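Local coordinates for odorant binding protein 4 (Chrysopa pallens, PDB 6JPM) that probably binds odorants, as a small, secreted, disulfide-linked helical protein of the PBP/GOBP family, at residues A[22-27]-A[41-46]; A[16-21]-A[47-52]; A[76-81]-A[113-118]; A[87-92]-A[106-111]; A[55-60]-A[99-104]. All coordinates share one frame; numbering follows the deposited sequence.

How the contacts relate
Five contacts tie the helices, a short strand and the C-terminal loop together. Contacts 1 and 2 share helix 41-53, and their centres lie about 8 Å apart. They touch where Gln-19 NE2 donates to Asp-26 OD1 and Val-24 O. Contacts 3 and 4 share helix 76-89, with centres about 12 Å apart. Here Tyr-116 packs on Tyr-109. Contact 5 stands between the groups, about 12 Å from contact 2 and about 11 Å from contact 4, centre to centre. It shares helix 99-111 with contact 4. Contacts 2 and 4 each hold a whole disulfide, their centres about 19 Å apart. Contact 1 holds Cys-45, bonded to Cys-98. Contacts 1 and 3 lie farthest apart, about 23 Å between centres.

Contact 1: A[22-27]-A[41-46]; sequences TKVTDE and KKMMCY
Val-24 carries the apolar part of this contact. Its CG1 lies 3.6 Å from Tyr-46 CD1, coming obliquely to the ring. The other methyl, CG2, meets Met-43 SD at 3.9 Å. CG1 stands between the backbone N and the carbonyl carbon (chi1 64°), while CG2 is anti to N, and the two branches reach different residues of helix 41-53. Thr-22 adds its own methyl: CG2 rests on the backbone, 3.6 Å from Cys-45 C.

Polar atoms meet the helix without hydrogen bonds across the contact. Thr-22 OG1 sits 3.5 Å from Tyr-46 CB, near the plane of the ring at its edge; it is hydrogen-bonded to Cys-18 O. The aliphatic part of Lys-42 lies against the turn, with CD 3.2 Å from Lys-23 O and CG 3.5 Å from Thr-22 O. Its NZ pairs with Asp-40 in a salt bridge. An alanine at Lys-42 would probably leave Lys-23 O less covered and Asp-40 without this charged mate.

The turn between helices 4-22 and 26-32 is thus held on helix 41-53 by van der Waals contact. The hydroxyls of Thr-22 and Tyr-46 find their hydrogen bonds elsewhere, at Cys-18 O and Pro-119 O.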
# COMPACT_ATOMS: atom_id res chain seq x y z
N THR A 22 -10.75 -10.85 -0.99
CA THR A 22 -10.29 -11.04 0.40
C THR A 22 -11.42 -10.93 1.42
O THR A 22 -11.15 -11.28 2.51
CB THR A 22 -9.18 -10.03 0.73
OG1 THR A 22 -9.68 -8.70 0.65
CG2 THR A 22 -7.96 -10.23 -0.13
N LYS A 23 -12.55 -10.34 1.05
CA LYS A 23 -13.71 -10.10 1.92
C LYS A 23 -13.40 -9.15 3.07
O LYS A 23 -14.11 -9.15 4.09
CB LYS A 23 -14.28 -11.41 2.46
CG LYS A 23 -14.79 -12.31 1.36
CD LYS A 23 -16.01 -11.73 0.70
CE LYS A 23 -17.22 -11.97 1.58
NZ LYS A 23 -17.13 -13.28 2.28
N VAL A 24 -12.37 -8.32 2.93
CA VAL A 24 -12.19 -7.23 3.87
C VAL A 24 -13.45 -6.36 3.82
O VAL A 24 -14.08 -6.23 2.76
CB VAL A 24 -10.91 -6.46 3.51
CG1 VAL A 24 -11.03 -5.81 2.13
CG2 VAL A 24 -10.53 -5.47 4.58
N THR A 25 -13.85 -5.79 4.96
CA THR A 25 -15.05 -4.96 4.97
C THR A 25 -14.70 -3.50 4.67
O THR A 25 -13.55 -3.07 4.80
CB THR A 25 -15.80 -5.04 6.32
OG1 THR A 25 -15.04 -4.40 7.36
CG2 THR A 25 -16.10 -6.51 6.72
N ASP A 26 -15.73 -2.74 4.28
CA ASP A 26 -15.58 -1.30 4.07
C ASP A 26 -15.05 -0.61 5.32
O ASP A 26 -14.18 0.27 5.24
CB ASP A 26 -16.92 -0.67 3.69
CG ASP A 26 -17.33 -0.94 2.25
OD1 ASP A 26 -16.58 -1.63 1.51
OD2 ASP A 26 -18.41 -0.45 1.87
N GLU A 27 -15.58 -0.97 6.50
CA GLU A 27 -15.11 -0.33 7.72
C GLU A 27 -13.66 -0.68 8.02
O GLU A 27 -12.91 0.17 8.52
CB GLU A 27 -15.98 -0.71 8.91
CG GLU A 27 -15.54 -0.00 10.19
CD GLU A 27 -16.55 -0.09 11.31
OE1 GLU A 27 -17.31 -1.08 11.36
OE2 GLU A 27 -16.60 0.85 12.14
N LYS A 41 -6.96 -11.20 9.36
CA LYS A 41 -6.38 -11.79 8.13
C LYS A 41 -6.95 -11.16 6.85
O LYS A 41 -6.22 -11.03 5.95
CB LYS A 41 -6.48 -13.31 8.21
CG LYS A 41 -6.53 -14.10 6.92
CD LYS A 41 -6.27 -15.56 7.19
CE LYS A 41 -6.65 -16.47 6.05
NZ LYS A 41 -6.77 -17.89 6.48
N LYS A 42 -8.23 -10.80 6.84
CA LYS A 42 -8.86 -10.18 5.65
C LYS A 42 -8.22 -8.82 5.34
O LYS A 42 -7.94 -8.59 4.23
CB LYS A 42 -10.38 -10.08 5.75
CG LYS A 42 -11.12 -11.37 6.02
CD LYS A 42 -12.60 -11.21 6.05
CE LYS A 42 -13.19 -11.15 7.43
NZ LYS A 42 -12.84 -9.93 8.19
N MET A 43 -7.98 -8.00 6.34
CA MET A 43 -7.33 -6.70 6.14
C MET A 43 -5.90 -6.94 5.65
O MET A 43 -5.51 -6.29 4.76
CB MET A 43 -7.30 -5.94 7.46
CG MET A 43 -6.77 -4.56 7.37
SD MET A 43 -7.79 -3.48 6.45
CE MET A 43 -6.83 -3.28 4.97
N MET A 44 -5.21 -7.90 6.26
CA MET A 44 -3.81 -8.26 5.90
C MET A 44 -3.74 -8.75 4.46
O MET A 44 -2.95 -8.25 3.73
CB MET A 44 -3.20 -9.28 6.86
CG MET A 44 -2.86 -8.70 8.20
SD MET A 44 -1.89 -9.63 9.35
CE MET A 44 -2.43 -11.30 9.05
N CYS A 45 -4.62 -9.64 4.09
CA CYS A 45 -4.63 -10.20 2.73
C CYS A 45 -5.05 -9.15 1.71
O CYS A 45 -4.54 -9.19 0.67
CB CYS A 45 -5.32 -11.56 2.68
SG CYS A 45 -4.35 -12.77 3.61
N TYR A 46 -5.90 -8.21 2.10
CA TYR A 46 -6.28 -7.10 1.20
C TYR A 46 -5.03 -6.27 0.88
O TYR A 46 -4.83 -6.00 -0.22
CB TYR A 46 -7.40 -6.23 1.76
CG TYR A 46 -7.66 -4.98 0.98
CD1 TYR A 46 -8.43 -5.00 -0.16
CD2 TYR A 46 -7.13 -3.77 1.36
CE1 TYR A 46 -8.69 -3.86 -0.87
CE2 TYR A 46 -7.39 -2.60 0.67
CZ TYR A 46 -8.16 -2.66 -0.47
OH TYR A 46 -8.41 -1.56 -1.19

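Contact 2: A[16-21]-A[47-52]; sequences KMCQPK and MNCILE
Cys-49 is the first residue of 47-52 to meet the other helix, and it does so covalently. Its SG bonds to Cys-18 SG at 2.0 Å, with a torsion of -75° about the S-S bond. Cys-49 SG is anti to its backbone N (chi1 -179°), whereas Cys-18 SG is anti to its carbonyl carbon and beside N. The link brings the two CA atoms to 5.8 Å. This bridge, one of three disulfides characteristic of insect odorant-binding proteins, ties helix 4-22 to helix 41-53. Two groups of helix 16-21 lie loosely near Cys-49 SG: Met-17 CE at 4.3 Å, and Lys-21 NZ at the same distance.

Ile-50 follows and packs beside the bridge. Its CD1 lies 3.8 Å from Cys-18 CB, and its backbone N is 3.7 Å from Cys-18 SG. One turn on from Asn-48, Glu-52 OE2 accepts a weak hydrogen bond from Asn-48 ND2, within the same helix.

The short helical segments run nearly antiparallel, at 150°, with axes 9.1 Å apart. Tyr-46 and Thr-53, from the turns before and after, also touch Cys-18. Away from the bridge, Leu-51 packs on Ala-101 and Phe-104 of helix 99-111 and on Ile-57 of strand 57-58.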
# COMPACT_ATOMS: atom_id res chain seq x y z
N LYS A 16 -11.64 -2.47 -6.13
CA LYS A 16 -12.75 -3.25 -6.68
C LYS A 16 -12.34 -4.68 -6.97
O LYS A 16 -13.15 -5.60 -6.84
CB LYS A 16 -13.27 -2.60 -7.97
CG LYS A 16 -14.09 -1.36 -7.79
CD LYS A 16 -14.53 -0.86 -9.16
CE LYS A 16 -15.43 0.36 -9.09
NZ LYS A 16 -15.57 0.95 -10.46
N MET A 17 -11.09 -4.90 -7.34
CA MET A 17 -10.64 -6.27 -7.55
C MET A 17 -10.28 -6.95 -6.23
O MET A 17 -10.66 -8.10 -5.99
CB MET A 17 -9.46 -6.29 -8.50
CG MET A 17 -8.75 -7.62 -8.50
SD MET A 17 -7.12 -7.47 -9.20
CE MET A 17 -6.39 -6.28 -8.08
N CYS A 18 -9.55 -6.26 -5.35
CA CYS A 18 -8.98 -6.92 -4.17
C CYS A 18 -9.96 -7.08 -3.02
O CYS A 18 -9.79 -8.00 -2.21
CB CYS A 18 -7.76 -6.14 -3.67
SG CYS A 18 -6.32 -6.44 -4.73
N GLN A 19 -10.95 -6.20 -2.89
CA GLN A 19 -11.86 -6.35 -1.76
C GLN A 19 -12.70 -7.61 -1.87
O GLN A 19 -12.73 -8.39 -0.90
CB GLN A 19 -12.72 -5.09 -1.59
CG GLN A 19 -13.83 -5.24 -0.53
CD GLN A 19 -14.52 -3.92 -0.17
OE1 GLN A 19 -14.59 -3.01 -1.00
NE2 GLN A 19 -15.02 -3.83 1.05
N PRO A 20 -13.37 -7.91 -2.99
CA PRO A 20 -14.12 -9.18 -3.08
C PRO A 20 -13.25 -10.41 -2.96
O PRO A 20 -13.74 -11.46 -2.55
CB PRO A 20 -14.79 -9.12 -4.47
CG PRO A 20 -14.62 -7.76 -4.96
CD PRO A 20 -13.49 -7.12 -4.23
N LYS A 21 -11.98 -10.33 -3.35
CA LYS A 21 -11.11 -11.49 -3.28
C LYS A 21 -10.73 -11.84 -1.86
O LYS A 21 -10.48 -13.00 -1.56
CB LYS A 21 -9.86 -11.22 -4.12
CG LYS A 21 -8.95 -12.42 -4.30
CD LYS A 21 -7.74 -12.05 -5.16
CE LYS A 21 -8.14 -11.40 -6.49
NZ LYS A 21 -6.97 -11.09 -7.35
N MET A 47 -4.27 -5.88 1.90
CA MET A 47 -3.03 -5.11 1.70
C MET A 47 -2.03 -5.91 0.83
O MET A 47 -1.41 -5.33 -0.01
CB MET A 47 -2.40 -4.65 3.02
CG MET A 47 -3.15 -3.51 3.72
SD MET A 47 -4.07 -2.36 2.71
CE MET A 47 -2.75 -1.46 1.95
N ASN A 48 -1.93 -7.21 1.05
CA ASN A 48 -1.06 -8.07 0.22
C ASN A 48 -1.52 -8.03 -1.24
O ASN A 48 -0.73 -7.86 -2.09
CB ASN A 48 -0.99 -9.49 0.74
CG ASN A 48 0.02 -10.29 -0.04
OD1 ASN A 48 1.18 -9.98 -0.06
ND2 ASN A 48 -0.44 -11.27 -0.76
N CYS A 49 -2.81 -8.18 -1.45
CA CYS A 49 -3.44 -8.14 -2.78
C CYS A 49 -3.14 -6.78 -3.43
O CYS A 49 -2.75 -6.79 -4.50
CB CYS A 49 -4.93 -8.36 -2.71
SG CYS A 49 -5.76 -8.35 -4.31
N ILE A 50 -3.34 -5.69 -2.72
CA ILE A 50 -3.12 -4.36 -3.29
C ILE A 50 -1.66 -4.19 -3.70
O ILE A 50 -1.36 -3.80 -4.83
CB ILE A 50 -3.55 -3.27 -2.29
CG1 ILE A 50 -5.09 -3.17 -2.17
CG2 ILE A 50 -2.91 -1.93 -2.67
CD1 ILE A 50 -5.83 -2.83 -3.48
N LEU A 51 -0.74 -4.49 -2.79
CA LEU A 51 0.68 -4.26 -3.06
C LEU A 51 1.24 -5.28 -4.05
O LEU A 51 2.17 -4.96 -4.79
CB LEU A 51 1.47 -4.26 -1.76
CG LEU A 51 1.21 -3.02 -0.89
CD1 LEU A 51 1.57 -3.30 0.56
CD2 LEU A 51 2.03 -1.81 -1.44
N GLU A 52 0.70 -6.49 -4.10
CA GLU A 52 1.06 -7.39 -5.20
C GLU A 52 0.58 -6.83 -6.53
O GLU A 52 1.32 -6.84 -7.52
CB GLU A 52 0.48 -8.79 -4.98
CG GLU A 52 1.31 -9.69 -4.06
CD GLU A 52 0.74 -11.10 -3.99
OE1 GLU A 52 -0.32 -11.34 -4.60
OE2 GLU A 52 1.35 -11.97 -3.33

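Contact 3: A[76-81]-A[113-118]; sequences KKYQES and PEMYFL
Phe-117 CG stands between the backbone N and the carbonyl carbon (chi1 57°), while Tyr-78 CG is anti to its carbonyl carbon (chi1 -77°). The side chains run past each other in opposite directions, and the rings meet edge to face. The edge of Phe-117 points at a face of Tyr-78, with CD2 3.5 Å from Tyr-78 CD1. The ring centres are 5.0 Å apart and the planes stand at 66°.

Met-115 is bent at chi2 and chi3, and its methyl curls back to segment 76-81. There CE lies 3.3 Å from Lys-77 O and, oblique to the ring, 3.6 Å from Tyr-78 CD1. Nearer the backbone, Met-115 CB packs 3.4 Å from Ser-81 OG. This hydroxyl donates to Tyr-78 O at 3.0 Å, from above the carbonyl plane. It also accepts from a water, 2.7 Å away, that donates to Met-115 O as well and so links the segments.

An alanine at Tyr-78 would probably leave the edge of Phe-117 without its aromatic face and the methyl of Met-115 with less cover.

The contact fastens the loop after helix 99-111 to helix 76-89. Met-7 of helix 4-22 touches the side chains of both Tyr-78 and Phe-117, and Lys-77 NZ forms a salt bridge with Glu-4 of that helix. Beyond Phe-117, Leu-118 packs on Met-47 of helix 41-53.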
# COMPACT_ATOMS: atom_id res chain seq x y z
N LYS A 76 4.51 14.90 -8.52
CA LYS A 76 5.64 15.45 -7.77
C LYS A 76 5.28 15.74 -6.32
O LYS A 76 6.14 15.69 -5.44
CB LYS A 76 6.16 16.72 -8.45
CG LYS A 76 5.12 17.81 -8.62
CD LYS A 76 5.76 19.20 -8.47
CE LYS A 76 6.92 19.40 -9.43
NZ LYS A 76 6.49 19.46 -10.86
N LYS A 77 4.02 15.98 -6.03
CA LYS A 77 3.68 16.26 -4.62
C LYS A 77 3.84 15.01 -3.76
O LYS A 77 3.94 15.17 -2.58
CB LYS A 77 2.29 16.88 -4.51
CG LYS A 77 1.13 16.03 -4.95
CD LYS A 77 0.23 15.65 -3.79
CE LYS A 77 -0.98 16.53 -3.61
NZ LYS A 77 -2.23 15.76 -3.75
N TYR A 78 3.93 13.83 -4.37
CA TYR A 78 4.05 12.57 -3.60
C TYR A 78 5.48 12.07 -3.69
O TYR A 78 5.89 11.36 -2.80
CB TYR A 78 3.08 11.53 -4.16
CG TYR A 78 1.65 11.71 -3.75
CD1 TYR A 78 1.27 11.61 -2.44
CD2 TYR A 78 0.67 12.02 -4.67
CE1 TYR A 78 -0.03 11.79 -2.04
CE2 TYR A 78 -0.65 12.21 -4.30
CZ TYR A 78 -1.00 12.09 -2.97
OH TYR A 78 -2.28 12.25 -2.56
N GLN A 79 6.23 12.52 -4.69
CA GLN A 79 7.60 12.03 -4.93
C GLN A 79 8.48 12.10 -3.68
O GLN A 79 9.05 11.12 -3.31
CB GLN A 79 8.23 12.78 -6.08
CG GLN A 79 8.92 11.86 -7.06
CD GLN A 79 8.31 11.98 -8.42
OE1 GLN A 79 7.48 12.84 -8.66
NE2 GLN A 79 8.73 11.13 -9.33
N GLU A 80 8.55 13.24 -3.04
CA GLU A 80 9.45 13.38 -1.89
C GLU A 80 8.95 12.56 -0.71
O GLU A 80 9.77 11.93 -0.06
CB GLU A 80 9.59 14.85 -1.54
CG GLU A 80 10.73 15.11 -0.61
CD GLU A 80 11.36 16.49 -0.76
OE1 GLU A 80 12.38 16.73 -0.10
OE2 GLU A 80 10.82 17.30 -1.54
N SER A 81 7.65 12.62 -0.43
CA SER A 81 7.09 11.90 0.73
C SER A 81 7.23 10.40 0.54
O SER A 81 7.49 9.75 1.50
CB SER A 81 5.68 12.29 1.03
OG SER A 81 4.90 12.23 -0.13
N PRO A 113 1.09 10.13 7.58
CA PRO A 113 -0.32 9.90 7.41
C PRO A 113 -0.98 10.75 6.32
O PRO A 113 -1.72 10.22 5.58
CB PRO A 113 -0.90 10.20 8.78
CG PRO A 113 0.23 9.95 9.70
CD PRO A 113 1.47 10.37 8.95
N GLU A 114 -0.57 12.00 6.19
CA GLU A 114 -1.20 12.91 5.22
C GLU A 114 -0.89 12.51 3.78
O GLU A 114 -1.71 12.74 2.97
CB GLU A 114 -0.75 14.34 5.49
CG GLU A 114 -1.44 15.39 4.65
CD GLU A 114 -2.93 15.59 4.89
OE1 GLU A 114 -3.56 16.27 4.08
OE2 GLU A 114 -3.45 15.07 5.88
N MET A 115 0.27 11.94 3.52
CA MET A 115 0.67 11.63 2.13
C MET A 115 0.45 10.15 1.77
O MET A 115 0.87 9.72 0.75
CB MET A 115 2.14 12.02 1.90
CG MET A 115 2.44 13.44 2.32
SD MET A 115 1.40 14.62 1.51
CE MET A 115 1.85 14.35 -0.19
N TYR A 116 -0.25 9.42 2.60
CA TYR A 116 -0.53 8.02 2.30
C TYR A 116 -1.60 7.94 1.22
O TYR A 116 -2.67 8.54 1.35
CB TYR A 116 -0.97 7.32 3.58
CG TYR A 116 -1.32 5.87 3.46
CD1 TYR A 116 -0.33 4.89 3.57
CD2 TYR A 116 -2.63 5.46 3.30
CE1 TYR A 116 -0.64 3.56 3.49
CE2 TYR A 116 -2.95 4.11 3.22
CZ TYR A 116 -1.95 3.17 3.32
OH TYR A 116 -2.23 1.83 3.25
N PHE A 117 -1.32 7.21 0.14
CA PHE A 117 -2.26 7.14 -0.97
C PHE A 117 -2.63 5.72 -1.39
O PHE A 117 -3.31 5.55 -2.41
CB PHE A 117 -1.73 7.90 -2.19
CG PHE A 117 -0.39 7.41 -2.65
CD1 PHE A 117 -0.27 6.26 -3.42
CD2 PHE A 117 0.77 8.12 -2.32
CE1 PHE A 117 0.98 5.80 -3.84
CE2 PHE A 117 2.01 7.68 -2.75
CZ PHE A 117 2.12 6.52 -3.50
N LEU A 118 -2.19 4.68 -0.67
CA LEU A 118 -2.58 3.33 -1.03
C LEU A 118 -4.10 3.17 -0.96
O LEU A 118 -4.75 3.77 -0.09
CB LEU A 118 -1.94 2.30 -0.11
CG LEU A 118 -0.41 2.25 -0.05
CD1 LEU A 118 0.04 1.08 0.82
CD2 LEU A 118 0.20 2.17 -1.44
O HOH W 1 3.75 9.81 0.19

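Contact 4: A[87-92]-A[106-111]; sequences EECKSA and KCLYLS
Cys-89 and Cys-107 bring the backbones closest, with CA atoms 5.8 Å apart. Segment 87-92 leaves helix 76-89 through a type I beta turn from Cys-89 to Ala-92, while 106-111 belongs to helix 99-111. The cysteines are joined by a 2.0 Å bond between their SG atoms, turned -84° about S-S. Cys-107 SG is anti to its backbone N (chi1 -178°), and Cys-89 SG is anti to its carbonyl carbon.

The turn folds Ala-92 back onto the bridge: its CB lies 3.7 Å from Cys-107 CB. Leu-108 CD2 packs 4.0 Å from Cys-89 CB. Glu-88 stretches out beside them until OE2 is 3.4 Å from Ser-111 CB. Its OE1 takes a hydrogen bond from a water that also donates to Cys-107 O. Ser-111 OG donates to Leu-108 O and is hydrogen-bonded to Ser-85 OG.

The bridge joins helices 76-89 and 99-111. It is one of the chain's three disulfides; three interlocked disulfides are characteristic of insect odorant-binding proteins of the PBP/GOBP family.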
# COMPACT_ATOMS: atom_id res chain seq x y z
N GLU A 87 12.35 4.70 2.30
CA GLU A 87 13.61 4.61 3.03
C GLU A 87 13.38 4.21 4.48
O GLU A 87 14.08 3.35 5.02
CB GLU A 87 14.36 5.95 2.97
CG GLU A 87 14.97 6.28 1.62
CD GLU A 87 15.64 7.66 1.59
OE1 GLU A 87 15.53 8.41 2.58
OE2 GLU A 87 16.29 7.98 0.57
N GLU A 88 12.37 4.79 5.11
CA GLU A 88 12.11 4.48 6.51
C GLU A 88 11.51 3.09 6.67
O GLU A 88 11.74 2.43 7.69
CB GLU A 88 11.18 5.53 7.11
CG GLU A 88 10.55 5.14 8.42
CD GLU A 88 9.76 6.27 9.04
OE1 GLU A 88 9.08 6.03 10.06
OE2 GLU A 88 9.83 7.39 8.51
N CYS A 89 10.77 2.60 5.67
CA CYS A 89 9.98 1.39 5.81
C CYS A 89 10.51 0.20 5.02
O CYS A 89 9.82 -0.82 4.94
CB CYS A 89 8.52 1.67 5.42
SG CYS A 89 7.72 2.86 6.53
N LYS A 90 11.73 0.28 4.48
CA LYS A 90 12.14 -0.74 3.52
C LYS A 90 12.48 -2.08 4.17
O LYS A 90 12.67 -3.06 3.45
CB LYS A 90 13.31 -0.25 2.68
CG LYS A 90 14.57 0.04 3.44
CD LYS A 90 15.51 0.90 2.60
CE LYS A 90 15.74 0.32 1.21
NZ LYS A 90 16.69 -0.84 1.20
N SER A 91 12.53 -2.14 5.50
CA SER A 91 12.67 -3.41 6.21
C SER A 91 11.44 -3.75 7.05
O SER A 91 11.49 -4.70 7.83
CB SER A 91 13.92 -3.40 7.09
OG SER A 91 15.09 -3.30 6.29
N ALA A 92 10.34 -3.02 6.89
CA ALA A 92 9.13 -3.33 7.63
C ALA A 92 8.35 -4.49 7.04
O ALA A 92 7.30 -4.83 7.58
CB ALA A 92 8.21 -2.09 7.72
N LYS A 106 1.32 -0.51 7.16
CA LYS A 106 1.18 0.23 8.42
C LYS A 106 2.34 1.19 8.59
O LYS A 106 2.16 2.32 9.05
CB LYS A 106 1.14 -0.72 9.63
CG LYS A 106 -0.02 -1.68 9.68
CD LYS A 106 -0.16 -2.24 11.09
CE LYS A 106 1.13 -2.88 11.56
NZ LYS A 106 0.97 -3.55 12.88
N CYS A 107 3.56 0.73 8.26
CA CYS A 107 4.73 1.60 8.38
C CYS A 107 4.60 2.80 7.47
O CYS A 107 4.87 3.94 7.88
CB CYS A 107 6.00 0.80 8.06
SG CYS A 107 7.53 1.78 8.26
N LEU A 108 4.19 2.57 6.22
CA LEU A 108 4.08 3.67 5.26
C LEU A 108 3.12 4.72 5.77
O LEU A 108 3.40 5.93 5.69
CB LEU A 108 3.61 3.15 3.91
CG LEU A 108 4.64 2.40 3.07
CD1 LEU A 108 3.98 2.04 1.75
CD2 LEU A 108 5.89 3.25 2.84
N TYR A 109 1.97 4.28 6.29
CA TYR A 109 0.98 5.22 6.82
C TYR A 109 1.56 6.03 7.97
O TYR A 109 1.50 7.26 7.97
CB TYR A 109 -0.28 4.47 7.27
CG TYR A 109 -1.33 5.42 7.82
CD1 TYR A 109 -1.27 5.86 9.14
CD2 TYR A 109 -2.35 5.91 7.00
CE1 TYR A 109 -2.19 6.75 9.64
CE2 TYR A 109 -3.28 6.82 7.51
CZ TYR A 109 -3.20 7.23 8.84
OH TYR A 109 -4.10 8.11 9.39
N LEU A 110 2.16 5.35 8.95
CA LEU A 110 2.69 6.04 10.13
C LEU A 110 3.85 6.96 9.81
O LEU A 110 4.09 7.91 10.56
CB LEU A 110 3.11 5.02 11.19
CG LEU A 110 1.93 4.25 11.79
CD1 LEU A 110 2.44 3.22 12.79
CD2 LEU A 110 0.97 5.24 12.43
N SER A 111 4.57 6.70 8.74
CA SER A 111 5.71 7.59 8.40
C SER A 111 5.20 8.95 7.91
O SER A 111 5.92 9.90 8.05
CB SER A 111 6.63 6.97 7.43
OG SER A 111 6.21 7.22 6.12
O HOH W 2 6.74 4.35 10.33

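Contact 5: A[55-60]-A[99-104]; sequences KIIKNG and EPAYNF
Gly-60 and Pro-100 bring the backbones closest, their CA atoms 5.5 Å apart, where the loop around strand 57-58 meets the first turn of helix 99-111. Gly-60 O lies 3.1 Å from Pro-100 CB and 3.5 Å from Pro-100 CG, so the carbonyl oxygen meets two carbons of the proline ring.

Two isoleucines continue the contact. Ile-57 CG1 touches Ala-101 CB at 3.9 Å. Ile-56 and Phe-104 cross at about a right angle, with Ile-56 CG2 3.9 Å from Phe-104 CE2. Phe-104 CG is anti to the backbone N (chi1 179°), and the ring lies beside both isoleucines. Ile-57 CD1 is a looser neighbour of the ring, 4.5 Å from Phe-104 CD2; both methyls approach it obliquely.

Leu-51 touches both Ile-57 and Ala-101, and its backbone O bonds to Ile-57 N. Leu-62 touches both Ile-56 and Phe-104. No hydrogen bond crosses between the two segments. Their association therefore rests on shape and on burial of apolar side chains in the core.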
# COMPACT_ATOMS: atom_id res chain seq x y z
N LYS A 55 2.72 -4.40 -7.84
CA LYS A 55 4.02 -5.01 -8.06
C LYS A 55 5.08 -4.54 -7.06
O LYS A 55 6.26 -4.82 -7.25
CB LYS A 55 4.51 -4.79 -9.50
CG LYS A 55 3.66 -5.55 -10.51
CD LYS A 55 4.04 -5.20 -11.94
CE LYS A 55 3.49 -3.84 -12.34
NZ LYS A 55 3.57 -3.64 -13.82
N ILE A 56 4.67 -3.84 -6.00
CA ILE A 56 5.58 -3.38 -4.96
C ILE A 56 5.97 -4.53 -4.03
O ILE A 56 7.09 -4.57 -3.51
CB ILE A 56 4.92 -2.21 -4.20
CG1 ILE A 56 4.71 -1.02 -5.14
CG2 ILE A 56 5.75 -1.80 -2.98
CD1 ILE A 56 6.03 -0.40 -5.65
N ILE A 57 5.06 -5.47 -3.78
CA ILE A 57 5.33 -6.64 -2.95
C ILE A 57 5.30 -7.88 -3.84
O ILE A 57 4.37 -8.08 -4.63
CB ILE A 57 4.31 -6.77 -1.80
CG1 ILE A 57 4.55 -5.73 -0.70
CG2 ILE A 57 4.33 -8.17 -1.22
CD1 ILE A 57 5.83 -5.92 0.10
N LYS A 58 6.32 -8.72 -3.71
CA LYS A 58 6.39 -9.95 -4.48
C LYS A 58 6.84 -11.06 -3.55
O LYS A 58 7.91 -10.96 -2.94
CB LYS A 58 7.36 -9.78 -5.66
CG LYS A 58 7.45 -10.96 -6.59
CD LYS A 58 8.25 -10.60 -7.83
CE LYS A 58 9.61 -9.99 -7.47
NZ LYS A 58 10.51 -10.94 -6.74
N ASN A 59 6.03 -12.11 -3.42
CA ASN A 59 6.33 -13.22 -2.52
C ASN A 59 6.65 -12.70 -1.12
O ASN A 59 7.61 -13.14 -0.48
CB ASN A 59 7.48 -14.08 -3.04
CG ASN A 59 7.19 -14.68 -4.40
OD1 ASN A 59 7.82 -14.33 -5.38
ND2 ASN A 59 6.25 -15.61 -4.44
N GLY A 60 5.87 -11.74 -0.65
CA GLY A 60 6.04 -11.26 0.70
C GLY A 60 7.25 -10.37 0.92
O GLY A 60 7.63 -10.14 2.07
N GLU A 99 1.29 -11.00 6.10
CA GLU A 99 1.85 -10.10 7.13
C GLU A 99 2.86 -9.08 6.58
O GLU A 99 2.76 -7.98 6.96
CB GLU A 99 2.43 -10.85 8.32
CG GLU A 99 1.42 -11.63 9.11
CD GLU A 99 2.01 -12.65 10.06
OE1 GLU A 99 3.17 -12.86 10.05
OE2 GLU A 99 1.28 -13.24 10.78
N PRO A 100 3.83 -9.43 5.73
CA PRO A 100 4.78 -8.46 5.25
C PRO A 100 4.14 -7.25 4.56
O PRO A 100 4.51 -6.22 4.84
CB PRO A 100 5.70 -9.26 4.34
CG PRO A 100 5.53 -10.66 4.80
CD PRO A 100 4.11 -10.76 5.27
N ALA A 101 3.20 -7.48 3.65
CA ALA A 101 2.58 -6.33 2.99
C ALA A 101 1.77 -5.48 3.96
O ALA A 101 1.80 -4.25 3.89
CB ALA A 101 1.71 -6.78 1.83
N TYR A 102 1.05 -6.13 4.87
CA TYR A 102 0.30 -5.41 5.89
C TYR A 102 1.23 -4.59 6.78
O TYR A 102 1.00 -3.41 7.02
CB TYR A 102 -0.50 -6.40 6.72
CG TYR A 102 -1.16 -5.84 7.95
CD1 TYR A 102 -2.40 -5.20 7.86
CD2 TYR A 102 -0.59 -5.99 9.20
CE1 TYR A 102 -3.04 -4.71 9.00
CE2 TYR A 102 -1.21 -5.50 10.34
CZ TYR A 102 -2.43 -4.86 10.23
OH TYR A 102 -3.04 -4.38 11.37
N ASN A 103 2.31 -5.22 7.27
CA ASN A 103 3.24 -4.51 8.14
C ASN A 103 3.93 -3.37 7.40
O ASN A 103 4.12 -2.29 7.96
CB ASN A 103 4.28 -5.48 8.71
CG ASN A 103 3.71 -6.36 9.80
OD1 ASN A 103 2.81 -5.93 10.54
ND2 ASN A 103 4.19 -7.60 9.89
N PHE A 104 4.34 -3.62 6.16
CA PHE A 104 4.88 -2.56 5.31
C PHE A 104 3.89 -1.41 5.17
O PHE A 104 4.26 -0.24 5.29
CB PHE A 104 5.24 -3.14 3.94
CG PHE A 104 5.79 -2.13 2.95
CD1 PHE A 104 7.00 -1.48 3.19
CD2 PHE A 104 5.11 -1.85 1.77
CE1 PHE A 104 7.53 -0.55 2.28
CE2 PHE A 104 5.62 -0.93 0.86
CZ PHE A 104 6.83 -0.28 1.12